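PDB 6R2H: HmuY protein from Prevotella intermedia, which probably binds heme as a HmuY-like hemophore, taking part in heme acquisition by this oral bacterium. Local coordinates for residues A[93-99]-A[186-190]; A[80-84]-A[158-162]; A[136-140]-A[168-173]. The contacts are given in a common frame with arbitrary orientation. Residue numbers count along the deposited sequence, not the author numbering.

Contact 1. Residues A[93-99]-A[186-190]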
ATOM      1  N   LEU A  93       9.555  16.002   8.452  1.00 43.97           N
ATOM      2  CA  LEU A  93       8.387  15.690   9.262  1.00 42.69           C
ATOM      3  C   LEU A  93       8.351  16.561  10.522  1.00 45.28           C
ATOM      4  O   LEU A  93       7.295  16.722  11.138  1.00 47.26           O
ATOM      5  CB  LEU A  93       8.409  14.196   9.605  1.00 37.58           C
ATOM      6  CG  LEU A  93       7.223  13.675  10.415  1.00 36.96           C
ATOM      7  CD1 LEU A  93       5.903  13.923   9.704  1.00 33.50           C
ATOM      8  CD2 LEU A  93       7.388  12.188  10.690  1.00 38.68           C
ATOM      9  N   ASN A  94       9.493  17.145  10.894  1.00 47.24           N
ATOM     10  CA  ASN A  94       9.528  17.970  12.091  1.00 50.86           C
ATOM     11  C   ASN A  94       9.033  19.375  11.783  1.00 53.80           C
ATOM     12  O   ASN A  94       8.794  20.155  12.701  1.00 63.24           O
ATOM     13  CB  ASN A  94      10.918  18.047  12.709  1.00 52.98           C
ATOM     14  CG  ASN A  94      11.322  16.739  13.336  1.00 55.76           C
ATOM     15  OD1 ASN A  94      12.360  16.193  12.982  1.00 57.04           O
ATOM     16  ND2 ASN A  94      10.497  16.237  14.242  1.00 54.69           N
ATOM     17  N   LYS A  95       8.893  19.693  10.495  1.00 52.48           N
ATOM     18  CA  LYS A  95       8.513  21.041  10.120  1.00 53.15           C
ATOM     19  C   LYS A  95       7.020  21.096   9.793  1.00 51.63           C
ATOM     20  O   LYS A  95       6.581  22.043   9.143  1.00 53.52           O
ATOM     21  CB  LYS A  95       9.390  21.551   8.976  1.00 55.10           C
ATOM     22  CG  LYS A  95      10.683  22.246   9.388  1.00 62.37           C
ATOM     23  CD  LYS A  95      11.446  22.904   8.234  1.00 68.58           C
ATOM     24  CE  LYS A  95      10.780  24.149   7.671  1.00 70.63           C
ATOM     25  NZ  LYS A  95      11.612  24.835   6.647  1.00 67.81           N
ATOM     26  N   ILE A  96       6.246  20.091  10.241  1.00 43.72           N
ATOM     27  CA  ILE A  96       4.817  20.073   9.940  1.00 41.83           C
ATOM     28  C   ILE A  96       4.043  19.311  11.014  1.00 40.67           C
ATOM     29  O   ILE A  96       4.451  18.219  11.413  1.00 40.19           O
ATOM     30  CB  ILE A  96       4.563  19.523   8.519  1.00 40.11           C
ATOM     31  CG1 ILE A  96       3.077  19.593   8.157  1.00 39.10           C
ATOM     32  CG2 ILE A  96       5.149  18.122   8.348  1.00 40.70           C
ATOM     33  CD1 ILE A  96       2.805  19.570   6.672  1.00 37.66           C
ATOM     34  N   ASN A  97       2.900  19.874  11.443  1.00 39.99           N
ATOM     35  CA  ASN A  97       2.152  19.333  12.571  1.00 41.88           C
ATOM     36  C   ASN A  97       0.645  19.382  12.348  1.00 40.63           C
ATOM     37  O   ASN A  97      -0.120  19.009  13.229  1.00 39.87           O
ATOM     38  CB  ASN A  97       2.489  20.046  13.881  1.00 43.29           C
ATOM     39  CG  ASN A  97       3.718  19.472  14.545  1.00 46.42           C
ATOM     40  OD1 ASN A  97       3.654  18.406  15.166  1.00 45.91           O
ATOM     41  ND2 ASN A  97       4.837  20.169  14.406  1.00 46.49           N
ATOM     42  N   ALA A  98       0.235  19.860  11.172  1.00 41.13           N
ATOM     43  CA  ALA A  98      -1.157  19.802  10.766  1.00 42.74           C
ATOM     44  C   ALA A  98      -1.208  19.534   9.265  1.00 45.57           C
ATOM     45  O   ALA A  98      -0.231  19.781   8.555  1.00 46.43           O
ATOM     46  CB  ALA A  98      -1.845  21.096  11.128  1.00 43.56           C
ATOM     47  N   LEU A  99      -2.358  19.033   8.798  1.00 44.89           N
ATOM     48  CA  LEU A  99      -2.606  18.776   7.392  1.00 42.34           C
ATOM     49  C   LEU A  99      -2.821  20.099   6.661  1.00 46.13           C
ATOM     50  O   LEU A  99      -3.579  20.949   7.127  1.00 43.76           O
ATOM     51  CB  LEU A  99      -3.856  17.902   7.288  1.00 39.91           C
ATOM     52  CG  LEU A  99      -3.619  16.398   7.336  1.00 39.65           C
ATOM     53  CD1 LEU A  99      -3.007  15.986   8.658  1.00 39.53           C
ATOM     54  CD2 LEU A  99      -4.925  15.669   7.113  1.00 42.24           C
ATOM     55  N   ASP A 186       8.281   6.961   9.266  1.00 33.00           N
ATOM     56  CA  ASP A 186       8.003   7.722  10.474  1.00 32.18           C
ATOM     57  C   ASP A 186       6.707   8.482  10.256  1.00 31.37           C
ATOM     58  O   ASP A 186       6.359   8.775   9.108  1.00 30.22           O
ATOM     59  CB  ASP A 186       9.111   8.726  10.789  1.00 34.57           C
ATOM     60  CG  ASP A 186      10.477   8.083  10.941  1.00 36.94           C
ATOM     61  OD1 ASP A 186      10.538   6.965  11.487  1.00 38.79           O
ATOM     62  OD2 ASP A 186      11.461   8.694  10.491  1.00 41.19           O
ATOM     63  N   TYR A 187       6.018   8.799  11.360  1.00 29.61           N
ATOM     64  CA  TYR A 187       4.710   9.415  11.240  1.00 31.22           C
ATOM     65  C   TYR A 187       4.273  10.128  12.516  1.00 32.31           C
ATOM     66  O   TYR A 187       4.726   9.820  13.613  1.00 32.16           O
ATOM     67  CB  TYR A 187       3.660   8.360  10.900  1.00 30.33           C
ATOM     68  CG  TYR A 187       3.377   7.329  11.963  1.00 31.28           C
ATOM     69  CD1 TYR A 187       4.201   6.225  12.111  1.00 30.69           C
ATOM     70  CD2 TYR A 187       2.254   7.420  12.781  1.00 31.49           C
ATOM     71  CE1 TYR A 187       3.926   5.247  13.049  1.00 30.93           C
ATOM     72  CE2 TYR A 187       1.965   6.449  13.727  1.00 31.70           C
ATOM     73  CZ  TYR A 187       2.808   5.357  13.859  1.00 32.05           C
ATOM     74  OH  TYR A 187       2.556   4.382  14.785  1.00 32.61           O
ATOM     75  N   LYS A 188       3.345  11.064  12.338  1.00 34.14           N
ATOM     76  CA  LYS A 188       2.678  11.691  13.454  1.00 36.79           C
ATOM     77  C   LYS A 188       1.204  11.366  13.307  1.00 38.06           C
ATOM     78  O   LYS A 188       0.655  11.476  12.214  1.00 40.14           O
ATOM     79  CB  LYS A 188       2.882  13.208  13.430  1.00 39.18           C
ATOM     80  CG  LYS A 188       4.319  13.686  13.595  1.00 42.94           C
ATOM     81  CD  LYS A 188       4.413  15.205  13.689  1.00 41.98           C
ATOM     82  CE  LYS A 188       5.833  15.722  13.737  1.00 41.50           C
ATOM     83  NZ  LYS A 188       5.882  17.200  13.689  1.00 37.64           N
ATOM     84  N   PHE A 189       0.584  10.969  14.423  1.00 39.51           N
ATOM     85  CA  PHE A 189      -0.836  10.674  14.444  1.00 37.47           C
ATOM     86  C   PHE A 189      -1.590  11.842  15.077  1.00 38.36           C
ATOM     87  O   PHE A 189      -1.161  12.379  16.096  1.00 45.63           O
ATOM     88  CB  PHE A 189      -1.095   9.339  15.140  1.00 33.67           C
ATOM     89  CG  PHE A 189      -2.519   8.862  15.019  1.00 32.48           C
ATOM     90  CD1 PHE A 189      -2.997   8.389  13.810  1.00 29.86           C
ATOM     91  CD2 PHE A 189      -3.383   8.903  16.106  1.00 31.40           C
ATOM     92  CE1 PHE A 189      -4.309   7.957  13.697  1.00 30.90           C
ATOM     93  CE2 PHE A 189      -4.699   8.493  15.984  1.00 31.33           C
ATOM     94  CZ  PHE A 189      -5.150   7.990  14.788  1.00 31.56           C
ATOM     95  N   ILE A 190      -2.707  12.232  14.446  1.00 35.12           N
ATOM     96  CA  ILE A 190      -3.494  13.376  14.870  1.00 33.00           C
ATOM     97  C   ILE A 190      -4.902  12.894  15.195  1.00 37.07           C
ATOM     98  O   ILE A 190      -5.735  12.732  14.297  1.00 41.99           O
ATOM     99  CB  ILE A 190      -3.492  14.470  13.788  1.00 32.21           C
ATOM    100  CG1 ILE A 190      -2.060  14.802  13.349  1.00 31.77           C
ATOM    101  CG2 ILE A 190      -4.275  15.702  14.251  1.00 30.01           C
ATOM    102  CD1 ILE A 190      -1.949  15.900  12.320  1.00 31.34           C
TER
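K188 supplies the central polar interaction between strand 181-190 and the irregular loop 93-99. Its side chain rises from the sheet with chi2 to chi4 all trans, so that the ammonium group reaches the inside of the loop. There K188 NZ donates to two backbone carbonyls, L93 O at 3.0 Å and I96 O at 2.9 Å, and makes a weak hydrogen bond to N97 OD1 at 2.9 Å. Lysine suits this place: a long apolar stem carries a group with three protons to acceptors that the turning backbone at 93-96 directs to one point. These two carbonyls are thus satisfied by a side chain rather than by a neighbouring strand, while N97 O accepts from T2 OG1 near the N terminus. Strand main-chain groups find partners in the sheet: D186 pairs with K169, K188 with L167 and I190 with A165, and on the other edge Y187 pairs with K6. Y187 OH bonds to L23 O.

Apolar packing flanks the lysine. L93 CD2 lies 3.7 Å from Y187 N and 3.8 Å from D186 C, covering the strand backbone, and L93 CG is 4.1 Å from K188 CE. At the other end L99 CD1 meets I190 CD1 at 3.8 Å, and the same I190 CD1 is 3.7 Å from N97 O. The CA-to-CB bonds of D186, K188 and I190 all point toward the loop and that of Y187 away, the alternation of an extended strand. This is a loop laid over one face of an antiparallel sheet, its carbonyls gathered by one buried lysine.

Contact 2. Residues A[80-84]-A[158-162]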
ATOM      1  N   THR A  80      -6.141   2.601   1.958  1.00 30.72           N
ATOM      2  CA  THR A  80      -6.516   3.256   3.200  1.00 32.18           C
ATOM      3  C   THR A  80      -7.895   2.760   3.619  1.00 35.14           C
ATOM      4  O   THR A  80      -8.691   2.305   2.793  1.00 34.19           O
ATOM      5  CB  THR A  80      -6.478   4.790   3.087  1.00 32.60           C
ATOM      6  OG1 THR A  80      -7.608   5.179   2.302  1.00 33.72           O
ATOM      7  CG2 THR A  80      -5.213   5.328   2.448  1.00 28.02           C
ATOM      8  N   ASN A  81      -8.144   2.840   4.930  1.00 36.95           N
ATOM      9  CA  ASN A  81      -9.440   2.554   5.509  1.00 38.37           C
ATOM     10  C   ASN A  81     -10.255   3.845   5.514  1.00 40.78           C
ATOM     11  O   ASN A  81     -10.262   4.572   6.508  1.00 43.70           O
ATOM     12  CB  ASN A  81      -9.271   1.989   6.918  1.00 36.07           C
ATOM     13  CG  ASN A  81     -10.561   1.426   7.460  1.00 35.88           C
ATOM     14  OD1 ASN A  81     -11.601   1.543   6.823  1.00 38.43           O
ATOM     15  ND2 ASN A  81     -10.508   0.816   8.628  1.00 34.73           N
ATOM     16  N   ASN A  82     -10.900   4.134   4.377  1.00 40.72           N
ATOM     17  CA  ASN A  82     -11.761   5.292   4.211  1.00 43.14           C
ATOM     18  C   ASN A  82     -10.962   6.593   4.416  1.00 42.60           C
ATOM     19  O   ASN A  82     -11.363   7.480   5.179  1.00 43.59           O
ATOM     20  CB  ASN A  82     -13.026   5.099   5.052  1.00 51.78           C
ATOM     21  CG  ASN A  82     -14.290   5.662   4.433  1.00 66.64           C
ATOM     22  OD1 ASN A  82     -14.318   6.061   3.266  1.00 71.98           O
ATOM     23  ND2 ASN A  82     -15.356   5.693   5.217  1.00 74.26           N
ATOM     24  N   GLY A  83      -9.826   6.709   3.710  1.00 38.15           N
ATOM     25  CA  GLY A  83      -8.939   7.852   3.833  1.00 34.58           C
ATOM     26  C   GLY A  83      -8.711   8.570   2.499  1.00 35.01           C
ATOM     27  O   GLY A  83      -8.962   8.018   1.422  1.00 32.46           O
ATOM     28  N   GLU A  84      -8.233   9.819   2.600  1.00 34.06           N
ATOM     29  CA  GLU A  84      -7.850  10.625   1.459  1.00 34.38           C
ATOM     30  C   GLU A  84      -6.410  11.067   1.662  1.00 33.90           C
ATOM     31  O   GLU A  84      -6.035  11.398   2.784  1.00 33.65           O
ATOM     32  CB  GLU A  84      -8.749  11.855   1.379  1.00 39.45           C
ATOM     33  CG  GLU A  84     -10.189  11.542   1.031  1.00 41.80           C
ATOM     34  CD  GLU A  84     -11.085  12.764   1.003  1.00 44.16           C
ATOM     35  OE1 GLU A  84     -11.169  13.472   2.042  1.00 45.17           O
ATOM     36  OE2 GLU A  84     -11.686  13.011  -0.067  1.00 50.08           O
ATOM     37  N   VAL A 158      -2.802  12.398   5.350  1.00 32.44           N
ATOM     38  CA  VAL A 158      -3.931  11.470   5.289  1.00 33.38           C
ATOM     39  C   VAL A 158      -5.045  11.937   6.235  1.00 34.53           C
ATOM     40  O   VAL A 158      -4.804  12.075   7.438  1.00 33.82           O
ATOM     41  CB  VAL A 158      -3.517  10.019   5.623  1.00 33.32           C
ATOM     42  CG1 VAL A 158      -4.491   9.010   5.042  1.00 32.03           C
ATOM     43  CG2 VAL A 158      -2.113   9.699   5.150  1.00 37.36           C
ATOM     44  N   LYS A 159      -6.246  12.162   5.668  1.00 34.68           N
ATOM     45  CA  LYS A 159      -7.477  12.497   6.372  1.00 36.59           C
ATOM     46  C   LYS A 159      -8.378  11.263   6.367  1.00 36.46           C
ATOM     47  O   LYS A 159      -8.628  10.698   5.301  1.00 35.40           O
ATOM     48  CB  LYS A 159      -8.340  13.442   5.525  1.00 39.65           C
ATOM     49  CG  LYS A 159      -8.070  14.941   5.529  1.00 41.88           C
ATOM     50  CD  LYS A 159      -8.627  15.568   4.247  1.00 46.83           C
ATOM     51  CE  LYS A 159      -8.916  17.057   4.291  1.00 52.63           C
ATOM     52  NZ  LYS A 159     -10.311  17.326   4.729  1.00 57.91           N
ATOM     53  N   PHE A 160      -8.907  10.887   7.539  1.00 36.63           N
ATOM     54  CA  PHE A 160      -9.825   9.758   7.621  1.00 37.37           C
ATOM     55  C   PHE A 160     -11.239  10.248   7.935  1.00 38.46           C
ATOM     56  O   PHE A 160     -11.422  11.218   8.670  1.00 40.01           O
ATOM     57  CB  PHE A 160      -9.343   8.735   8.653  1.00 36.65           C
ATOM     58  CG  PHE A 160      -7.965   8.179   8.395  1.00 37.00           C
ATOM     59  CD1 PHE A 160      -7.758   7.176   7.454  1.00 36.77           C
ATOM     60  CD2 PHE A 160      -6.866   8.668   9.096  1.00 35.00           C
ATOM     61  CE1 PHE A 160      -6.477   6.699   7.220  1.00 35.65           C
ATOM     62  CE2 PHE A 160      -5.589   8.182   8.862  1.00 32.82           C
ATOM     63  CZ  PHE A 160      -5.399   7.184   7.933  1.00 34.76           C
ATOM     64  N   LYS A 161     -12.231   9.534   7.382  1.00 41.18           N
ATOM     65  CA  LYS A 161     -13.654   9.796   7.552  1.00 43.70           C
ATOM     66  C   LYS A 161     -14.021   9.906   9.035  1.00 42.69           C
ATOM     67  O   LYS A 161     -14.983  10.589   9.389  1.00 41.62           O
ATOM     68  CB  LYS A 161     -14.476   8.686   6.881  1.00 47.02           C
ATOM     69  CG  LYS A 161     -15.979   8.932   6.788  1.00 54.28           C
ATOM     70  CD  LYS A 161     -16.811   7.667   6.719  1.00 66.32           C
ATOM     71  CE  LYS A 161     -16.941   6.950   8.057  1.00 79.43           C
ATOM     72  NZ  LYS A 161     -17.574   5.610   7.928  1.00 80.20           N
ATOM     73  N   ASN A 162     -13.261   9.213   9.892  1.00 40.26           N
ATOM     74  CA  ASN A 162     -13.543   9.164  11.314  1.00 37.74           C
ATOM     75  C   ASN A 162     -12.978  10.404  12.005  1.00 38.50           C
ATOM     76  O   ASN A 162     -13.211  10.595  13.197  1.00 43.17           O
ATOM     77  CB  ASN A 162     -13.000   7.883  11.950  1.00 35.60           C
ATOM     78  CG  ASN A 162     -11.486   7.833  11.985  1.00 36.25           C
ATOM     79  OD1 ASN A 162     -10.819   8.848  11.801  1.00 34.77           O
ATOM     80  ND2 ASN A 162     -10.923   6.668  12.251  1.00 36.11           N
TER
HETATM   81  O   HOH W   1     -12.295  16.059   3.090  1.00 34.02           O
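Backbone hydrogen bonds come first. E84 and K159 form an antiparallel hydrogen-bonded pair, with E84 N donating to K159 O at 2.9 Å and K159 N to E84 O at 3.0 Å. Next to it G83 and F160 make a non-hydrogen-bonded pair, their CA atoms 4.3 Å apart. K161 N then donates to N82 O at 3.1 Å, carrying the pairing to the loop end. Two CA-H...O contacts supplement these bonds: G83 CA to K159 O at 3.2 Å and V158 CA to E84 O at 3.3 Å.

Packing centres on F160. Its ring atom CD1 lies 3.9 Å from G83 CA and 3.7 Å from N81 O. Glycine fits here because a CB on residue 83 would crowd that ring. V158, beta-branched and buried, meets M136 and V85 on the inner side.

Polar side chains occupy the more open face. One water bridges the charges of E84 and K159, donating to E84 OE1 at 3.0 Å and accepting from K159 NZ at 2.9 Å, so the opposite charges meet indirectly.

The turn before the strand has its own bonds. N82 adopts the left-handed conformation, which asparagine tolerates well, and G83 N bonds weakly to T80 OG1 at 3.0 Å. Together these features are those of neighbouring antiparallel strands, 83-87 and 155-160, inside the large HmuY sheet.

Contact 3. Residues A[136-140]-A[168-173]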
ATOM      1  N   MET A 136      -0.931   7.635  -2.295  1.00 32.32           N
ATOM      2  CA  MET A 136      -0.019   7.032  -1.340  1.00 35.21           C
ATOM      3  C   MET A 136       0.938   6.090  -2.071  1.00 34.94           C
ATOM      4  O   MET A 136       2.089   5.934  -1.658  1.00 35.76           O
ATOM      5  CB  MET A 136      -0.746   6.274  -0.230  1.00 38.18           C
ATOM      6  CG  MET A 136       0.221   5.798   0.844  1.00 44.01           C
ATOM      7  SD  MET A 136      -0.574   5.512   2.432  1.00 48.50           S
ATOM      8  CE  MET A 136      -0.609   7.199   3.044  1.00 48.09           C
ATOM      9  N   GLY A 137       0.444   5.494  -3.165  1.00 33.76           N
ATOM     10  CA  GLY A 137       1.210   4.595  -4.011  1.00 33.52           C
ATOM     11  C   GLY A 137       2.504   5.235  -4.507  1.00 33.62           C
ATOM     12  O   GLY A 137       3.431   4.525  -4.883  1.00 35.13           O
ATOM     13  N   LYS A 138       2.581   6.571  -4.452  1.00 33.82           N
ATOM     14  CA  LYS A 138       3.738   7.297  -4.946  1.00 32.08           C
ATOM     15  C   LYS A 138       4.903   7.257  -3.956  1.00 31.99           C
ATOM     16  O   LYS A 138       5.955   7.838  -4.222  1.00 32.91           O
ATOM     17  CB  LYS A 138       3.372   8.753  -5.248  1.00 33.02           C
ATOM     18  CG  LYS A 138       2.459   8.992  -6.443  1.00 31.94           C
ATOM     19  CD  LYS A 138       2.052  10.438  -6.517  1.00 34.73           C
ATOM     20  CE  LYS A 138       1.007  10.733  -7.568  1.00 38.24           C
ATOM     21  NZ  LYS A 138       0.951  12.189  -7.849  1.00 47.31           N
ATOM     22  N   TRP A 139       4.741   6.573  -2.821  1.00 32.25           N
ATOM     23  CA  TRP A 139       5.789   6.562  -1.806  1.00 35.36           C
ATOM     24  C   TRP A 139       7.099   5.969  -2.340  1.00 38.64           C
ATOM     25  O   TRP A 139       8.182   6.237  -1.807  1.00 42.14           O
ATOM     26  CB  TRP A 139       5.304   5.865  -0.529  1.00 35.17           C
ATOM     27  CG  TRP A 139       5.212   4.371  -0.603  1.00 33.03           C
ATOM     28  CD1 TRP A 139       4.210   3.638  -1.174  1.00 33.01           C
ATOM     29  CD2 TRP A 139       6.169   3.417  -0.106  1.00 31.66           C
ATOM     30  NE1 TRP A 139       4.475   2.296  -1.077  1.00 33.27           N
ATOM     31  CE2 TRP A 139       5.667   2.130  -0.418  1.00 32.36           C
ATOM     32  CE3 TRP A 139       7.392   3.519   0.565  1.00 30.95           C
ATOM     33  CZ2 TRP A 139       6.343   0.958  -0.070  1.00 31.25           C
ATOM     34  CZ3 TRP A 139       8.055   2.361   0.910  1.00 32.80           C
ATOM     35  CH2 TRP A 139       7.536   1.098   0.597  1.00 30.56           C
ATOM     36  N   VAL A 140       6.979   5.142  -3.386  1.00 39.10           N
ATOM     37  CA  VAL A 140       8.115   4.668  -4.154  1.00 38.32           C
ATOM     38  C   VAL A 140       7.892   5.119  -5.589  1.00 39.45           C
ATOM     39  O   VAL A 140       6.764   5.085  -6.076  1.00 39.00           O
ATOM     40  CB  VAL A 140       8.267   3.138  -4.087  1.00 39.30           C
ATOM     41  CG1 VAL A 140       8.808   2.703  -2.742  1.00 41.95           C
ATOM     42  CG2 VAL A 140       6.965   2.412  -4.407  1.00 37.35           C
ATOM     43  N   ILE A 168       2.980  11.235   7.240  1.00 28.65           N
ATOM     44  CA  ILE A 168       3.813  10.049   7.099  1.00 30.20           C
ATOM     45  C   ILE A 168       4.989  10.379   6.181  1.00 32.44           C
ATOM     46  O   ILE A 168       4.797  10.931   5.098  1.00 32.19           O
ATOM     47  CB  ILE A 168       2.980   8.859   6.548  1.00 29.25           C
ATOM     48  CG1 ILE A 168       1.746   8.555   7.403  1.00 29.77           C
ATOM     49  CG2 ILE A 168       3.822   7.614   6.298  1.00 25.70           C
ATOM     50  CD1 ILE A 168       0.693   7.745   6.681  1.00 30.52           C
ATOM     51  N   LYS A 169       6.201   9.996   6.596  1.00 32.48           N
ATOM     52  CA  LYS A 169       7.360  10.080   5.725  1.00 33.95           C
ATOM     53  C   LYS A 169       8.000   8.697   5.638  1.00 34.19           C
ATOM     54  O   LYS A 169       8.380   8.133   6.662  1.00 35.57           O
ATOM     55  CB  LYS A 169       8.324  11.145   6.257  1.00 35.23           C
ATOM     56  CG  LYS A 169       9.684  11.237   5.575  1.00 35.42           C
ATOM     57  CD  LYS A 169      10.593  12.222   6.273  1.00 34.90           C
ATOM     58  CE  LYS A 169      11.970  12.322   5.651  1.00 35.29           C
ATOM     59  NZ  LYS A 169      11.870  12.793   4.251  1.00 36.81           N
ATOM     60  N   PHE A 170       8.101   8.163   4.414  1.00 33.48           N
ATOM     61  CA  PHE A 170       8.616   6.822   4.172  1.00 31.55           C
ATOM     62  C   PHE A 170      10.141   6.804   4.259  1.00 33.08           C
ATOM     63  O   PHE A 170      10.807   7.743   3.836  1.00 32.14           O
ATOM     64  CB  PHE A 170       8.038   6.267   2.870  1.00 28.49           C
ATOM     65  CG  PHE A 170       6.562   5.975   2.964  1.00 27.69           C
ATOM     66  CD1 PHE A 170       6.105   4.740   3.414  1.00 26.13           C
ATOM     67  CD2 PHE A 170       5.621   6.951   2.650  1.00 28.29           C
ATOM     68  CE1 PHE A 170       4.745   4.475   3.519  1.00 25.42           C
ATOM     69  CE2 PHE A 170       4.257   6.693   2.759  1.00 27.04           C
ATOM     70  CZ  PHE A 170       3.824   5.455   3.200  1.00 26.64           C
ATOM     71  N   LYS A 171      10.680   5.721   4.824  1.00 37.42           N
ATOM     72  CA  LYS A 171      12.119   5.539   4.977  1.00 40.35           C
ATOM     73  C   LYS A 171      12.672   4.501   3.993  1.00 38.25           C
ATOM     74  O   LYS A 171      13.569   4.828   3.237  1.00 38.24           O
ATOM     75  CB  LYS A 171      12.508   5.211   6.424  1.00 43.26           C
ATOM     76  CG  LYS A 171      11.982   6.148   7.506  1.00 52.51           C
ATOM     77  CD  LYS A 171      12.835   7.391   7.748  1.00 59.88           C
ATOM     78  CE  LYS A 171      12.587   8.508   6.749  1.00 66.72           C
ATOM     79  NZ  LYS A 171      13.786   9.354   6.511  1.00 71.49           N
ATOM     80  N   ASP A 172      12.159   3.262   3.991  1.00 39.19           N
ATOM     81  CA  ASP A 172      12.801   2.179   3.246  1.00 40.14           C
ATOM     82  C   ASP A 172      11.757   1.272   2.595  1.00 39.09           C
ATOM     83  O   ASP A 172      10.672   1.096   3.159  1.00 36.77           O
ATOM     84  CB  ASP A 172      13.661   1.274   4.140  1.00 48.30           C
ATOM     85  CG  ASP A 172      14.650   1.981   5.046  1.00 59.87           C
ATOM     86  OD1 ASP A 172      15.727   2.357   4.546  1.00 63.58           O
ATOM     87  OD2 ASP A 172      14.339   2.110   6.254  1.00 67.43           O
ATOM     88  N   ASN A 173      12.110   0.672   1.436  1.00 34.87           N
ATOM     89  CA  ASN A 173      11.261  -0.317   0.781  1.00 32.86           C
ATOM     90  C   ASN A 173      11.982  -1.661   0.672  1.00 34.41           C
ATOM     91  O   ASN A 173      11.445  -2.617   0.103  1.00 32.47           O
ATOM     92  CB  ASN A 173      10.729   0.155  -0.575  1.00 32.44           C
ATOM     93  CG  ASN A 173      11.817   0.337  -1.621  1.00 37.30           C
ATOM     94  OD1 ASN A 173      12.922   0.778  -1.306  1.00 36.59           O
ATOM     95  ND2 ASN A 173      11.532  -0.023  -2.868  1.00 36.55           N
TER
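Residues 136-138 form a short 3-10 segment, closed by W139 N donating to M136 O at 3.0 Å, before the chain extends at V140. It lies against strand 165-174 of the large antiparallel sheet, which carries a classic beta bulge where K171 and D172 both face S184, and turns a corner at N173. The backbones come closest at W139 and F170, with CA atoms 6.6 Å apart; the segments are joined by side-chain packing and not by strand pairing.

Along the strand, I168 and F170 point their CA-to-CB bonds toward residues 136-140, whereas K169 does not face them and sends its amine to the carbonyls of T91 and G153. At the start of the turn, the flexible, unbranched M136 fills the space beside the sheet: M136 CE lies 3.9 Å from I168 CD1, and M136 CG lies 4.3 Å from F170 CZ. The large flat side chains of W139 and F170 bury most of the shared surface, W139 CE3 approaching F170 CD1 to 3.4 Å. F156 and F185 also meet the F170 ring, so this is an aromatic cluster in the interior. The indole fits because it is apolar except for NE1, which is satisfied by T76 O.

At the bulge and the corner after it, W139 CZ3 is 3.7 Å from D172 O, which sits at the indole edge, and W139 CH2 is 3.5 Å from N173 CB. The two aromatic residues also make a CH-pi contact: W139 CB sits over the face of the F170 ring, 3.6 Å from its centroid and 22° off the normal.

From the N terminus, the first segment met is 80-84, which waits until 158-162 for contact 2 to close its loop. Before that happens 93-99 has passed, and its partner 186-190 comes near the end of the chain, so contacts 1 and 2 cross. Segment 136-140 follows and meets 168-173: contact 3 lies wholly within the span of contact 1 but crosses contact 2. All three converge on the large sheet, where strands 83-87, 155-160, 165-174 and 181-190 run side by side. L99 packs on K159 between contacts 1 and 2, V158 on M136 and I168 between 2 and 3, and D186 pairs with K169 between 1 and 3.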